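Local coordinates for protein Ifi204 (Mus musculus domesticus, PDB 5YZW) that probably senses DNA in innate immunity, binding it through HIN domains of the PYHIN family, of which this chain is the HINb domain, at residues E20-D25 with K30-A35; N127-T130 with F135-Y138. One frame throughout, in Å; residues are numbered along the deposited sequence.

Contact 1 (E20-D25 with K30-A35); sequences EPFTYD and KRMFHA
An antiparallel beta hairpin joins Glu20-Asp25, the end of strand 11-25, to Lys30-Ala35, the start of strand 30-38. Phe22 and Met32 form a hydrogen-bonded pair: Phe22 N donates to Met32 O (3.0 Å) and Met32 N returns the bond to Phe22 O. Thr23 and Arg31 make the non-hydrogen-bonded pair beyond. Between this pair and Asp25-Lys30 the register slips by one residue, a beta bulge, so that Tyr24 N bonds Lys30 O while Asp25 O receives Lys30 N.

On one face Met32 is set between two rings. Its CG meets Phe22 CZ at 3.5 Å, the two side chains running side by side in the same direction, and SD lies 4.1 Å from the centroid of the Tyr24 ring, an oblique Met-aromatic contact. Tyr24 CG stands between its own backbone N and carbonyl carbon (chi1 68°), which swings the ring across the neighbouring strand: its edge meets the backbone of Arg31, and a water bridges Tyr24 OH to Arg31 O. The Lys30 chain crosses the phenol end of Tyr24 at a slant, CD to OH 3.5 Å.

Across the sheet, Arg31 bends at chi2 (-94°) and chi3 and folds back over the first strand. One face of its guanidinium covers the Pro21-Phe22 peptide, and NH1 reaches Thr23 OG1 within the guanidinium plane (3.0 Å). A leucine in its place would probably leave Thr23 OG1 without this donor and the Pro21-Phe22 peptide without its flat cover.

Asp25 OD1 accepts from Lys27 N within the turn, and OD2 forms a salt bridge with Arg186. With His187 on the Tyr24 ring and Tyr189 on Phe22, the C-terminal part of the chain packs against this side: a beta hairpin bulged near its turn, in the first of the two OB folds of a HIN domain, facing the second.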
ATOM      1  N   GLU A  20      10.224  -0.419  -0.244  1.00 43.76           N
ATOM      2  CA  GLU A  20      11.360   0.363   0.204  1.00 40.91           C
ATOM      3  C   GLU A  20      10.842   1.602   0.932  1.00 43.86           C
ATOM      4  O   GLU A  20       9.692   2.014   0.735  1.00 41.66           O
ATOM      5  CB  GLU A  20      12.219   0.787  -0.995  1.00 49.90           C
ATOM      6  CG  GLU A  20      11.436   1.687  -1.943  1.00 54.97           C
ATOM      7  CD  GLU A  20      12.228   2.130  -3.174  1.00 69.94           C
ATOM      8  OE1 GLU A  20      13.475   2.030  -3.175  1.00 76.56           O
ATOM      9  OE2 GLU A  20      11.584   2.571  -4.148  1.00 68.02           O
ATOM     10  N   PRO A  21      11.666   2.226   1.762  1.00 47.07           N
ATOM     11  CA  PRO A  21      11.251   3.494   2.361  1.00 48.67           C
ATOM     12  C   PRO A  21      11.319   4.613   1.330  1.00 52.01           C
ATOM     13  O   PRO A  21      12.051   4.547   0.340  1.00 48.77           O
ATOM     14  CB  PRO A  21      12.255   3.716   3.498  1.00 47.48           C
ATOM     15  CG  PRO A  21      13.402   2.812   3.194  1.00 56.88           C
ATOM     16  CD  PRO A  21      12.903   1.689   2.362  1.00 51.10           C
ATOM     17  N   PHE A  22      10.534   5.653   1.578  1.00 44.73           N
ATOM     18  CA  PHE A  22      10.451   6.760   0.637  1.00 54.56           C
ATOM     19  C   PHE A  22      10.022   7.999   1.405  1.00 47.58           C
ATOM     20  O   PHE A  22       9.474   7.916   2.516  1.00 48.49           O
ATOM     21  CB  PHE A  22       9.487   6.452  -0.524  1.00 51.72           C
ATOM     22  CG  PHE A  22       8.058   6.229  -0.090  1.00 49.21           C
ATOM     23  CD1 PHE A  22       7.608   4.963   0.254  1.00 45.77           C
ATOM     24  CD2 PHE A  22       7.170   7.295  -0.025  1.00 49.89           C
ATOM     25  CE1 PHE A  22       6.297   4.761   0.662  1.00 45.09           C
ATOM     26  CE2 PHE A  22       5.873   7.111   0.385  1.00 46.89           C
ATOM     27  CZ  PHE A  22       5.421   5.838   0.722  1.00 47.37           C
ATOM     28  N   THR A  23      10.352   9.144   0.822  1.00 45.54           N
ATOM     29  CA  THR A  23      10.020  10.446   1.379  1.00 48.00           C
ATOM     30  C   THR A  23       8.616  10.847   0.955  1.00 59.74           C
ATOM     31  O   THR A  23       8.345  11.008  -0.239  1.00 61.09           O
ATOM     32  CB  THR A  23      11.048  11.478   0.912  1.00 57.41           C
ATOM     33  OG1 THR A  23      12.371  10.924   1.017  1.00 62.08           O
ATOM     34  CG2 THR A  23      10.942  12.770   1.698  1.00 45.98           C
ATOM     35  N   TYR A  24       7.726  11.003   1.928  1.00 56.76           N
ATOM     36  CA  TYR A  24       6.358  11.392   1.638  1.00 65.50           C
ATOM     37  C   TYR A  24       6.085  12.850   1.966  1.00 65.53           C
ATOM     38  O   TYR A  24       5.095  13.401   1.481  1.00 65.08           O
ATOM     39  CB  TYR A  24       5.373  10.495   2.398  1.00 56.45           C
ATOM     40  CG  TYR A  24       5.372  10.670   3.898  1.00 55.77           C
ATOM     41  CD1 TYR A  24       6.279   9.977   4.707  1.00 55.40           C
ATOM     42  CD2 TYR A  24       4.451  11.510   4.512  1.00 52.41           C
ATOM     43  CE1 TYR A  24       6.282  10.142   6.090  1.00 49.10           C
ATOM     44  CE2 TYR A  24       4.437  11.672   5.890  1.00 53.83           C
ATOM     45  CZ  TYR A  24       5.353  10.984   6.672  1.00 51.22           C
ATOM     46  OH  TYR A  24       5.353  11.148   8.029  1.00 52.75           O
ATOM     47  N   ASP A  25       6.933  13.488   2.766  1.00 67.08           N
ATOM     48  CA  ASP A  25       6.858  14.931   2.994  1.00 64.41           C
ATOM     49  C   ASP A  25       8.242  15.478   2.652  1.00 66.80           C
ATOM     50  O   ASP A  25       9.187  15.337   3.438  1.00 63.62           O
ATOM     51  CB  ASP A  25       6.418  15.231   4.431  1.00 63.39           C
ATOM     52  CG  ASP A  25       6.371  16.724   4.749  1.00 76.70           C
ATOM     53  OD1 ASP A  25       7.091  17.516   4.108  1.00 79.30           O
ATOM     54  OD2 ASP A  25       5.596  17.108   5.654  1.00 78.44           O
ATOM     55  N   LYS A  30      10.392  13.614   5.729  1.00 51.59           N
ATOM     56  CA  LYS A  30       9.706  12.580   6.497  1.00 50.54           C
ATOM     57  C   LYS A  30       9.625  11.294   5.684  1.00 58.15           C
ATOM     58  O   LYS A  30       9.311  11.320   4.488  1.00 54.11           O
ATOM     59  CB  LYS A  30       8.301  13.035   6.892  1.00 51.49           C
ATOM     60  CG  LYS A  30       8.247  14.223   7.847  1.00 56.60           C
ATOM     61  CD  LYS A  30       6.949  14.186   8.665  1.00 72.23           C
ATOM     62  CE  LYS A  30       6.567  15.584   9.135  1.00 81.76           C
ATOM     63  NZ  LYS A  30       5.481  15.541  10.153  1.00 89.04           N
ATOM     64  N   ARG A  31       9.905  10.160   6.337  1.00 50.63           N
ATOM     65  CA  ARG A  31       9.994   8.873   5.659  1.00 49.92           C
ATOM     66  C   ARG A  31       8.960   7.883   6.183  1.00 52.18           C
ATOM     67  O   ARG A  31       8.554   7.929   7.355  1.00 47.60           O
ATOM     68  CB  ARG A  31      11.397   8.257   5.800  1.00 49.33           C
ATOM     69  CG  ARG A  31      12.537   9.224   5.486  1.00 50.86           C
ATOM     70  CD  ARG A  31      13.009   9.118   4.031  1.00 53.20           C
ATOM     71  NE  ARG A  31      13.663   7.850   3.699  1.00 50.04           N
ATOM     72  CZ  ARG A  31      14.048   7.527   2.464  1.00 56.47           C
ATOM     73  NH1 ARG A  31      13.833   8.383   1.468  1.00 50.44           N
ATOM     74  NH2 ARG A  31      14.649   6.363   2.221  1.00 47.42           N
ATOM     75  N   MET A  32       8.564   6.963   5.302  1.00 41.02           N
ATOM     76  CA  MET A  32       7.645   5.894   5.663  1.00 42.96           C
ATOM     77  C   MET A  32       7.903   4.724   4.721  1.00 47.03           C
ATOM     78  O   MET A  32       8.584   4.873   3.702  1.00 43.95           O
ATOM     79  CB  MET A  32       6.194   6.380   5.584  1.00 43.62           C
ATOM     80  CG  MET A  32       5.651   6.400   4.166  1.00 49.20           C
ATOM     81  SD  MET A  32       4.008   7.112   4.060  1.00 49.59           S
ATOM     82  CE  MET A  32       3.014   5.714   4.607  1.00 46.83           C
ATOM     83  N   PHE A  33       7.390   3.538   5.086  1.00 39.46           N
ATOM     84  CA  PHE A  33       7.170   2.483   4.100  1.00 36.97           C
ATOM     85  C   PHE A  33       5.852   1.781   4.396  1.00 39.04           C
ATOM     86  O   PHE A  33       5.220   1.994   5.442  1.00 41.95           O
ATOM     87  CB  PHE A  33       8.332   1.477   4.002  1.00 37.81           C
ATOM     88  CG  PHE A  33       8.653   0.758   5.297  1.00 44.64           C
ATOM     89  CD1 PHE A  33       7.975  -0.404   5.648  1.00 39.45           C
ATOM     90  CD2 PHE A  33       9.645   1.223   6.133  1.00 42.02           C
ATOM     91  CE1 PHE A  33       8.281  -1.106   6.850  1.00 41.42           C
ATOM     92  CE2 PHE A  33       9.959   0.542   7.337  1.00 45.60           C
ATOM     93  CZ  PHE A  33       9.269  -0.617   7.686  1.00 41.22           C
ATOM     94  N   HIS A  34       5.422   0.965   3.432  1.00 38.98           N
ATOM     95  CA  HIS A  34       4.190   0.190   3.507  1.00 40.67           C
ATOM     96  C   HIS A  34       4.547  -1.281   3.664  1.00 45.86           C
ATOM     97  O   HIS A  34       5.551  -1.747   3.112  1.00 41.04           O
ATOM     98  CB  HIS A  34       3.333   0.358   2.243  1.00 37.72           C
ATOM     99  CG  HIS A  34       2.609   1.664   2.153  1.00 44.74           C
ATOM    100  ND1 HIS A  34       1.336   1.852   2.650  1.00 46.96           N
ATOM    101  CD2 HIS A  34       2.964   2.837   1.580  1.00 45.31           C
ATOM    102  CE1 HIS A  34       0.954   3.095   2.416  1.00 45.22           C
ATOM    103  NE2 HIS A  34       1.927   3.717   1.775  1.00 45.63           N
ATOM    104  N   ALA A  35       3.728  -2.010   4.421  1.00 38.77           N
ATOM    105  CA  ALA A  35       3.898  -3.442   4.592  1.00 42.76           C
ATOM    106  C   ALA A  35       2.531  -4.099   4.586  1.00 40.74           C
ATOM    107  O   ALA A  35       1.533  -3.497   5.002  1.00 40.96           O
ATOM    108  CB  ALA A  35       4.625  -3.795   5.907  1.00 42.11           C
TER
HETATM  109  O   HOH W   1       7.548   9.861   9.125  1.00 67.52           O

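Contact 2 (N127-T130 with F135-Y138); sequences NKKT and FIYY
Lys129 lays its extended aliphatic chain alongside the Tyr138 ring and across the end of Ile136. CD lies 3.9 Å from Tyr138 CE1, an oblique approach in which the two side chains point the same way, and CE presses on Ile136 CD1 at 3.5 Å, tight for two carbons. With CG opposite the backbone N (chi1 172°) and every later torsion also extended, the lysine spans these apolar groups before its ammonium arrives at Glu161, where NZ forms a salt bridge, and at the carbonyl of Cys160. The methylenes thus serve as packing surface while the charge is held by the loop beyond. Ile136 also touches Val151 of the neighbouring strand and Thr156 of a loop.

The other face carries Thr130 and Tyr137. Thr130 OG1 sits 3.9 Å from Tyr137 CB, a van der Waals approach, and Thr130 O lies at the edge of the Tyr137 ring, near its plane. Arg132, just past the end of the segment, makes a cation-pi contact with this ring.

Backbone bonds fix the pairing. Tyr137 N donates to Thr130 O at 2.8 Å and almost straight (177° at the hydrogen), while Thr130 N returns a 3.1 Å bond to Tyr137 O. Lys129 and Tyr138 form the adjoining non-hydrogen-bonded pair, where Tyr138 CA leans on Lys128 O at 3.4 Å, a CA-H...O contact. The segments run 168° apart with their axes 5.0 Å from each other at closest approach.

One step further, Asn127 and Lys128 both face Gly139. The result is an antiparallel beta hairpin of strands 119-132 and 135-142, with a classic beta bulge on the side of the pairing away from the turn, in the second sheet of this OB-clan domain.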
ATOM      1  N   ASN A 127      -1.584   1.292 -20.461  1.00 93.10           N
ATOM      2  CA  ASN A 127      -1.767   1.270 -21.905  1.00101.30           C
ATOM      3  C   ASN A 127      -1.689   2.640 -22.564  1.00106.46           C
ATOM      4  O   ASN A 127      -1.602   2.706 -23.795  1.00120.17           O
ATOM      5  CB  ASN A 127      -3.105   0.603 -22.266  1.00106.93           C
ATOM      6  CG  ASN A 127      -4.307   1.307 -21.650  1.00114.73           C
ATOM      7  OD1 ASN A 127      -4.434   2.530 -21.712  1.00119.63           O
ATOM      8  ND2 ASN A 127      -5.203   0.524 -21.053  1.00113.45           N
ATOM      9  N   LYS A 128      -1.727   3.726 -21.797  1.00102.23           N
ATOM     10  CA  LYS A 128      -1.598   5.062 -22.358  1.00101.35           C
ATOM     11  C   LYS A 128      -1.003   5.980 -21.303  1.00 96.89           C
ATOM     12  O   LYS A 128      -1.235   5.803 -20.106  1.00 93.61           O
ATOM     13  CB  LYS A 128      -2.949   5.603 -22.850  1.00106.79           C
ATOM     14  CG  LYS A 128      -2.848   6.964 -23.541  1.00107.34           C
ATOM     15  CD  LYS A 128      -4.206   7.617 -23.760  1.00101.12           C
ATOM     16  CE  LYS A 128      -5.191   6.669 -24.428  1.00107.19           C
ATOM     17  NZ  LYS A 128      -5.966   7.353 -25.513  1.00103.50           N
ATOM     18  N   LYS A 129      -0.209   6.947 -21.757  1.00 82.94           N
ATOM     19  CA  LYS A 129       0.359   7.975 -20.896  1.00 69.38           C
ATOM     20  C   LYS A 129       0.134   9.333 -21.541  1.00 90.09           C
ATOM     21  O   LYS A 129       0.380   9.500 -22.740  1.00 86.23           O
ATOM     22  CB  LYS A 129       1.853   7.735 -20.660  1.00 75.94           C
ATOM     23  CG  LYS A 129       2.584   8.859 -19.937  1.00 75.72           C
ATOM     24  CD  LYS A 129       4.042   8.461 -19.651  1.00 81.84           C
ATOM     25  CE  LYS A 129       4.886   9.655 -19.212  1.00 80.46           C
ATOM     26  NZ  LYS A 129       6.257   9.291 -18.747  1.00 72.41           N
ATOM     27  N   THR A 130      -0.370  10.288 -20.759  1.00 90.35           N
ATOM     28  CA  THR A 130      -0.474  11.671 -21.201  1.00 93.47           C
ATOM     29  C   THR A 130      -0.204  12.580 -20.008  1.00 88.09           C
ATOM     30  O   THR A 130      -0.450  12.201 -18.857  1.00 83.79           O
ATOM     31  CB  THR A 130      -1.852  12.018 -21.799  1.00103.27           C
ATOM     32  OG1 THR A 130      -2.726  12.458 -20.756  1.00 99.74           O
ATOM     33  CG2 THR A 130      -2.495  10.822 -22.514  1.00 98.12           C
ATOM     34  N   PHE A 135       0.185  17.269 -14.031  1.00 84.25           N
ATOM     35  CA  PHE A 135      -0.385  15.986 -13.669  1.00 85.75           C
ATOM     36  C   PHE A 135       0.013  15.036 -14.720  1.00 83.99           C
ATOM     37  O   PHE A 135       0.339  15.464 -15.774  1.00 92.11           O
ATOM     38  CB  PHE A 135      -1.905  16.046 -13.699  1.00 84.22           C
ATOM     39  CG  PHE A 135      -2.485  16.869 -12.621  1.00 82.96           C
ATOM     40  CD1 PHE A 135      -2.400  18.214 -12.667  1.00 87.76           C
ATOM     41  CD2 PHE A 135      -3.080  16.292 -11.558  1.00 77.68           C
ATOM     42  CE1 PHE A 135      -2.905  18.986 -11.677  1.00 88.28           C
ATOM     43  CE2 PHE A 135      -3.583  17.042 -10.559  1.00 78.92           C
ATOM     44  CZ  PHE A 135      -3.500  18.398 -10.615  1.00 87.32           C
ATOM     45  N   ILE A 136      -0.031  13.750 -14.439  1.00 66.98           N
ATOM     46  CA  ILE A 136       0.232  12.704 -15.415  1.00 66.95           C
ATOM     47  C   ILE A 136      -0.810  11.601 -15.275  1.00 70.50           C
ATOM     48  O   ILE A 136      -1.053  11.085 -14.174  1.00 72.44           O
ATOM     49  CB  ILE A 136       1.668  12.169 -15.302  1.00 85.14           C
ATOM     50  CG1 ILE A 136       1.816  10.858 -16.058  1.00 68.16           C
ATOM     51  CG2 ILE A 136       2.053  11.997 -13.862  1.00 96.58           C
ATOM     52  CD1 ILE A 136       3.229  10.544 -16.304  1.00 80.89           C
ATOM     53  N   TYR A 137      -1.439  11.263 -16.394  1.00 72.56           N
ATOM     54  CA  TYR A 137      -2.605  10.388 -16.452  1.00 79.76           C
ATOM     55  C   TYR A 137      -2.191   9.083 -17.116  1.00 79.27           C
ATOM     56  O   TYR A 137      -1.780   9.080 -18.280  1.00 85.42           O
ATOM     57  CB  TYR A 137      -3.746  11.049 -17.237  1.00 81.73           C
ATOM     58  CG  TYR A 137      -4.221  12.379 -16.676  1.00 79.14           C
ATOM     59  CD1 TYR A 137      -3.538  13.562 -16.949  1.00 84.14           C
ATOM     60  CD2 TYR A 137      -5.348  12.449 -15.867  1.00 78.09           C
ATOM     61  CE1 TYR A 137      -3.966  14.777 -16.428  1.00 83.04           C
ATOM     62  CE2 TYR A 137      -5.784  13.657 -15.340  1.00 83.38           C
ATOM     63  CZ  TYR A 137      -5.093  14.821 -15.626  1.00 87.15           C
ATOM     64  OH  TYR A 137      -5.530  16.028 -15.108  1.00 79.38           O
ATOM     65  N   TYR A 138      -2.291   7.986 -16.381  1.00 69.46           N
ATOM     66  CA  TYR A 138      -1.982   6.657 -16.899  1.00 78.58           C
ATOM     67  C   TYR A 138      -3.285   5.903 -17.137  1.00 82.59           C
ATOM     68  O   TYR A 138      -4.015   5.603 -16.187  1.00 74.69           O
ATOM     69  CB  TYR A 138      -1.094   5.878 -15.933  1.00 82.58           C
ATOM     70  CG  TYR A 138       0.311   6.410 -15.769  1.00 83.28           C
ATOM     71  CD1 TYR A 138       1.290   6.115 -16.706  1.00 88.97           C
ATOM     72  CD2 TYR A 138       0.677   7.149 -14.646  1.00 74.62           C
ATOM     73  CE1 TYR A 138       2.584   6.575 -16.560  1.00 90.12           C
ATOM     74  CE2 TYR A 138       1.973   7.608 -14.484  1.00 71.62           C
ATOM     75  CZ  TYR A 138       2.923   7.318 -15.452  1.00 83.27           C
ATOM     76  OH  TYR A 138       4.220   7.762 -15.322  1.00 81.60           O
TER

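In the fold
Contacts 1 and 2 follow one another along the chain, the first hairpin closing before the second opens. Their centres lie 24 Å apart and their nearest atoms about 14 Å, so neither touches the other. Contact 1 belongs to the sheet that includes strands 11-25, 30-38 and 43-48; contact 2 to a separate sheet with strands 119-132, 135-142 and 145-151. Helices 96-103 and 108-112 come between them in the chain. This matches the tandem OB folds of HIN domains, one hairpin in each. Contact 1 meets Arg186, His187 and Tyr189 of the second fold, so it lies where the two folds join, while contact 2 lies farther out in the second, 21 Å from the chain centre against 11 Å.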